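PDB 3S9J: member of DUF4221 family from Bacteroides vulgatus, which is of unknown function but folds as a six-bladed beta-propeller, a scaffold that commonly presents binding loops around a central channel. Local coordinates for residues T298-F304 against Y326-M330. Residue numbers count along the deposited sequence, not the author numbering.
Sequences TPKGKEF and YFYKM. With GOL (glycerol), chain S; FMT (formic acid), chain K.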
loop_
_atom_site.group_PDB
_atom_site.type_symbol
_atom_site.label_atom_id
_atom_site.label_comp_id
_atom_site.label_asym_id
_atom_site.label_seq_id
_atom_site.Cartn_x
_atom_site.Cartn_y
_atom_site.Cartn_z
ATOM N N THR A 298 -11.115 -8.451 -3.349
ATOM C CA THR A 298 -11.297 -9.085 -2.048
ATOM C C THR A 298 -12.777 -9.053 -1.672
ATOM O O THR A 298 -13.471 -7.991 -1.757
ATOM C CB THR A 298 -10.440 -8.408 -0.963
ATOM O OG1 THR A 298 -9.064 -8.431 -1.374
ATOM C CG2 THR A 298 -10.644 -9.106 0.415
ATOM N N PRO A 299 -13.323 -10.217 -1.297
ATOM C CA PRO A 299 -14.725 -10.248 -0.952
ATOM C C PRO A 299 -15.058 -9.372 0.241
ATOM O O PRO A 299 -14.261 -9.259 1.172
ATOM C CB PRO A 299 -14.954 -11.734 -0.553
ATOM C CG PRO A 299 -13.931 -12.460 -1.278
ATOM C CD PRO A 299 -12.734 -11.575 -1.311
ATOM N N LYS A 300 -16.259 -8.803 0.218
ATOM C CA LYS A 300 -16.678 -7.885 1.281
ATOM C C LYS A 300 -16.775 -8.638 2.600
ATOM O O LYS A 300 -16.673 -8.048 3.663
ATOM C CB LYS A 300 -18.027 -7.255 0.949
ATOM C CG LYS A 300 -18.116 -6.593 -0.417
ATOM C CD LYS A 300 -17.003 -5.657 -0.708
ATOM C CE LYS A 300 -17.277 -4.958 -2.043
ATOM N NZ LYS A 300 -16.241 -3.999 -2.303
ATOM N N GLY A 301 -16.980 -9.961 2.545
ATOM C CA GLY A 301 -17.090 -10.752 3.761
ATOM C C GLY A 301 -15.807 -11.356 4.306
ATOM O O GLY A 301 -15.852 -12.060 5.314
ATOM N N LYS A 302 -14.665 -11.070 3.681
ATOM C CA LYS A 302 -13.413 -11.696 4.114
ATOM C C LYS A 302 -12.991 -11.155 5.481
ATOM O O LYS A 302 -12.953 -9.963 5.698
ATOM C CB LYS A 302 -12.299 -11.541 3.063
ATOM C CG LYS A 302 -11.166 -12.577 3.259
ATOM C CD LYS A 302 -10.174 -12.531 2.091
ATOM C CE LYS A 302 -9.217 -13.736 2.144
ATOM N NZ LYS A 302 -8.051 -13.682 1.162
ATOM N N GLU A 303 -12.746 -12.048 6.420
ATOM C CA GLU A 303 -12.291 -11.631 7.738
ATOM C C GLU A 303 -10.807 -11.332 7.704
ATOM O O GLU A 303 -10.089 -11.772 6.786
ATOM C CB GLU A 303 -12.616 -12.698 8.758
ATOM C CG GLU A 303 -14.118 -12.908 8.888
ATOM C CD GLU A 303 -14.488 -14.159 9.635
ATOM O OE1 GLU A 303 -13.810 -15.204 9.442
ATOM O OE2 GLU A 303 -15.486 -14.084 10.390
ATOM N N PHE A 304 -10.357 -10.555 8.675
ATOM C CA PHE A 304 -8.941 -10.198 8.762
ATOM C C PHE A 304 -8.513 -9.957 10.187
ATOM O O PHE A 304 -9.332 -9.869 11.113
ATOM C CB PHE A 304 -8.623 -8.972 7.886
ATOM C CG PHE A 304 -9.249 -7.697 8.356
ATOM C CD1 PHE A 304 -10.596 -7.431 8.077
ATOM C CD2 PHE A 304 -8.496 -6.739 9.030
ATOM C CE1 PHE A 304 -11.202 -6.248 8.491
ATOM C CE2 PHE A 304 -9.093 -5.558 9.461
ATOM C CZ PHE A 304 -10.455 -5.314 9.179
ATOM N N TYR A 326 -15.467 -3.473 7.513
ATOM C CA TYR A 326 -14.360 -2.599 7.204
ATOM C C TYR A 326 -13.911 -2.707 5.759
ATOM O O TYR A 326 -14.079 -3.746 5.103
ATOM C CB TYR A 326 -13.161 -2.929 8.114
ATOM C CG TYR A 326 -13.503 -2.779 9.556
ATOM C CD1 TYR A 326 -13.518 -1.522 10.158
ATOM C CD2 TYR A 326 -13.830 -3.883 10.335
ATOM C CE1 TYR A 326 -13.860 -1.372 11.494
ATOM C CE2 TYR A 326 -14.170 -3.737 11.673
ATOM C CZ TYR A 326 -14.182 -2.488 12.235
ATOM O OH TYR A 326 -14.550 -2.324 13.537
ATOM N N PHE A 327 -13.322 -1.621 5.262
ATOM C CA PHE A 327 -12.679 -1.594 3.970
ATOM C C PHE A 327 -11.196 -1.346 4.281
ATOM O O PHE A 327 -10.719 -0.192 4.291
ATOM C CB PHE A 327 -13.282 -0.513 3.059
ATOM C CG PHE A 327 -12.858 -0.654 1.636
ATOM C CD1 PHE A 327 -13.587 -1.462 0.759
ATOM C CD2 PHE A 327 -11.687 -0.085 1.179
ATOM C CE1 PHE A 327 -13.165 -1.639 -0.574
ATOM C CE2 PHE A 327 -11.286 -0.268 -0.137
ATOM C CZ PHE A 327 -12.015 -1.048 -0.996
ATOM N N TYR A 328 -10.482 -2.426 4.629
ATOM C CA TYR A 328 -9.138 -2.269 5.183
ATOM C C TYR A 328 -8.103 -1.851 4.150
ATOM O O TYR A 328 -7.004 -1.449 4.543
ATOM C CB TYR A 328 -8.685 -3.520 5.954
ATOM C CG TYR A 328 -8.652 -4.798 5.153
ATOM C CD1 TYR A 328 -7.586 -5.058 4.283
ATOM C CD2 TYR A 328 -9.654 -5.734 5.252
ATOM C CE1 TYR A 328 -7.538 -6.221 3.519
ATOM C CE2 TYR A 328 -9.600 -6.934 4.515
ATOM C CZ TYR A 328 -8.557 -7.171 3.655
ATOM O OH TYR A 328 -8.486 -8.304 2.892
ATOM N N LYS A 329 -8.438 -1.913 2.872
ATOM C CA LYS A 329 -7.591 -1.365 1.835
ATOM C C LYS A 329 -7.608 0.176 1.775
ATOM O O LYS A 329 -6.915 0.770 0.939
ATOM C CB LYS A 329 -7.899 -1.994 0.476
ATOM C CG LYS A 329 -7.597 -3.495 0.505
ATOM C CD LYS A 329 -7.640 -4.130 -0.858
ATOM C CE LYS A 329 -7.374 -5.613 -0.772
ATOM N NZ LYS A 329 -7.414 -6.315 -2.110
HETATM N N MSE A 330 -8.365 0.789 2.692
HETATM C CA MSE A 330 -8.243 2.212 3.019
HETATM C C MSE A 330 -7.963 2.364 4.513
HETATM O O MSE A 330 -8.886 2.508 5.340
HETATM C CB MSE A 330 -9.489 2.983 2.619
HETATM C CG MSE A 330 -9.555 3.311 1.131
HETATM SE SE MSE A 330 -10.863 4.684 0.717
HETATM C CE MSE A 330 -12.491 3.696 1.170
HETATM C C1 GOL S . -10.853 -4.680 1.569
HETATM O O1 GOL S . -10.769 -3.280 1.610
HETATM C C2 GOL S . -12.215 -5.076 2.162
HETATM O O2 GOL S . -12.100 -4.879 3.540
HETATM C C3 GOL S . -12.476 -6.548 1.920
HETATM O O3 GOL S . -13.664 -6.939 2.584
HETATM C C FMT K . -17.025 -1.080 -0.789
HETATM O O1 FMT K . -17.027 -2.300 -0.453
HETATM O O2 FMT K . -16.685 -0.669 -1.909
HETATM O O HOH W 1 -9.887 -5.866 -3.376
#
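In this six-bladed beta-propeller, the loop leading into strand 304-309 of one blade meets the start of strand 327-334, an edge strand of the next blade, whose opposite edge is strand 8-19 from the N-terminal part of the chain, and the two hold a small polar pocket between them. T298 opens the contact: its hydroxyl suits the place because OG1 accepts a hydrogen bond from K329 NZ at 2.8 Å, while its methyl CG2 makes a van der Waals contact with Y328 OH at 3.4 Å. The tyrosine hydroxyl has its own hydrogen bond to E284. P299 starts a type I turn, its carbonyl accepting K302 N (K302 N to P299 O, 3.1 Å) with K300 and G301 at the corner. That carbonyl also accepts a hydrogen bond from O3 of a glycerol, probably from the crystallisation liquor, which fills the gap between the segments and bonds to backbone atoms of Y326, Y328 and K329. K300 is long enough to bring NZ to the ring edge of F327, 4.2 Å from CE1, and to hydrogen-bond O1 of a formic acid molecule, probably also from the liquor, at 2.6 Å. Beyond the turn, K302 sends its ammonium group to a salt bridge with E284. F304, a large flat ring suited to its buried place, joins Y326 and Y328 in an aromatic cluster: F304 CZ packs 3.8 Å from Y326 CB, and Y328 CB makes a CH-pi contact over the F304 face, 4.3 Å from that ring's centroid. The F304 and Y328 rings meet obliquely, F304 CD1 lying 3.4 Å from Y328 CD2.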